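Local coordinates for Alpha/beta hydrolase family protein (Bacillus anthracis, PDB 3OOS) that probably acts as a hydrolase of the alpha/beta hydrolase fold, its natural substrate being unknown, at residues M103-Y108 against I119-A124. Sequence-based numbering, arbitrary orientation.
Sequences MLALVY and IIVGGA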
# COMPACT_ATOMS: atom_id res chain seq x y z
N MSE A 103 -0.50 5.36 3.09
CA MSE A 103 0.07 6.20 4.14
C MSE A 103 1.53 6.48 3.83
O MSE A 103 2.00 7.62 3.98
CB MSE A 103 -0.08 5.53 5.51
CG MSE A 103 -1.52 5.30 5.91
SE MSE A 103 -1.66 4.22 7.51
CE MSE A 103 -3.56 3.80 7.36
N LEU A 104 2.25 5.46 3.38
CA LEU A 104 3.64 5.62 2.97
C LEU A 104 3.78 6.62 1.82
O LEU A 104 4.70 7.44 1.81
CB LEU A 104 4.25 4.26 2.60
CG LEU A 104 5.74 4.23 2.23
CD1 LEU A 104 6.63 4.75 3.37
CD2 LEU A 104 6.14 2.81 1.83
N ALA A 105 2.84 6.57 0.87
CA ALA A 105 2.78 7.54 -0.24
C ALA A 105 2.70 8.98 0.26
O ALA A 105 3.38 9.87 -0.26
CB ALA A 105 1.60 7.23 -1.16
N LEU A 106 1.85 9.20 1.27
CA LEU A 106 1.68 10.53 1.84
C LEU A 106 2.96 11.01 2.51
O LEU A 106 3.33 12.18 2.38
CB LEU A 106 0.50 10.56 2.82
CG LEU A 106 -0.87 10.26 2.21
CD1 LEU A 106 -1.93 10.14 3.30
CD2 LEU A 106 -1.30 11.30 1.16
N VAL A 107 3.65 10.11 3.20
CA VAL A 107 4.94 10.44 3.81
C VAL A 107 6.02 10.70 2.75
O VAL A 107 6.84 11.60 2.91
CB VAL A 107 5.37 9.39 4.87
CG1 VAL A 107 6.74 9.73 5.45
CG2 VAL A 107 4.33 9.33 5.99
N TYR A 108 6.01 9.94 1.65
CA TYR A 108 6.92 10.23 0.53
C TYR A 108 6.72 11.68 0.07
O TYR A 108 7.69 12.42 -0.13
CB TYR A 108 6.71 9.25 -0.63
CG TYR A 108 7.95 8.97 -1.48
CD1 TYR A 108 8.92 9.95 -1.72
CD2 TYR A 108 8.13 7.72 -2.07
CE1 TYR A 108 10.05 9.68 -2.51
CE2 TYR A 108 9.24 7.44 -2.86
CZ TYR A 108 10.19 8.42 -3.07
OH TYR A 108 11.29 8.12 -3.86
N ILE A 119 1.59 11.22 -6.73
CA ILE A 119 1.27 10.10 -5.85
C ILE A 119 -0.11 9.54 -6.18
O ILE A 119 -1.01 10.28 -6.59
CB ILE A 119 1.36 10.45 -4.33
CG1 ILE A 119 0.51 11.69 -3.99
CG2 ILE A 119 2.82 10.60 -3.91
CD1 ILE A 119 0.43 12.00 -2.50
N ILE A 120 -0.24 8.22 -6.05
CA ILE A 120 -1.52 7.54 -6.13
C ILE A 120 -1.73 6.92 -4.76
O ILE A 120 -0.86 6.20 -4.25
CB ILE A 120 -1.55 6.47 -7.25
CG1 ILE A 120 -1.65 7.15 -8.62
CG2 ILE A 120 -2.75 5.54 -7.09
CD1 ILE A 120 -0.36 7.27 -9.36
N VAL A 121 -2.87 7.22 -4.15
CA VAL A 121 -3.11 6.89 -2.74
C VAL A 121 -4.47 6.23 -2.57
O VAL A 121 -5.51 6.87 -2.71
CB VAL A 121 -3.05 8.17 -1.85
CG1 VAL A 121 -3.16 7.80 -0.37
CG2 VAL A 121 -1.77 8.97 -2.11
N GLY A 122 -4.46 4.93 -2.27
CA GLY A 122 -5.70 4.17 -2.14
C GLY A 122 -6.02 3.74 -0.73
O GLY A 122 -5.13 3.34 0.02
N GLY A 123 -7.30 3.84 -0.36
CA GLY A 123 -7.81 3.33 0.92
C GLY A 123 -6.98 3.69 2.14
O GLY A 123 -6.77 2.86 3.02
N ALA A 124 -6.51 4.94 2.19
CA ALA A 124 -5.60 5.35 3.26
C ALA A 124 -6.22 6.39 4.19
O ALA A 124 -7.43 6.64 4.16
CB ALA A 124 -4.28 5.84 2.67
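Ala105 drops its CB onto strand 119-122, where it meets CG2 of Val121 at 3.9 Å and lies 4.1 Å from the carbonyl O of Ile120. One residue on, Leu106 starts out along the flank of the helix, but its CD2 comes down to the strand. Leu106 CD2 touches Val121 CG2 at 4.0 Å and Ile119 CD1 at 4.1 Å, and the leucine crosses both side chains at about a right angle. Val121 CG2 therefore meets both Ala105 CB and Leu106 CD2. In Ile119, CG1 sits between the backbone N and the carbonyl carbon (chi1 53°), the crowded position; CD1 beyond it reaches Leu106, while Ile119 CG2 lies 3.8 Å from the carbonyl O of Ala105. Past the strand end, Gly123 turns the chain with positive phi and Ala124 points its CB at the helix, 3.8 Å from the backbone N of Met103, a selenomethionine.

The axes of 103-108 and 119-122 approach to 7.9 Å and run roughly antiparallel, at 149°. They belong to the second and third elements of the beta-alpha-beta unit 93-98, 100-112, 116-122, a right-handed crossover in this fold. Strand 116-122 is held between its parallel neighbours: Ile120 bonds through its backbone to Phe95 and Gly97, Ile119 and Val121 to Phe225. Tyr211, from a loop, touches both Leu106 and Met103, and Phe95 also touches Ala105.

Helix 100-112 begins within a GxSxG sequence, directly after Ser99, consistent with the nucleophile elbow of this family. No hydrogen bond joins the two segments; they meet through van der Waals contacts of buried methyl groups with each other and with backbone atoms, so direct cohesion here does not depend on a hydrogen bond between them.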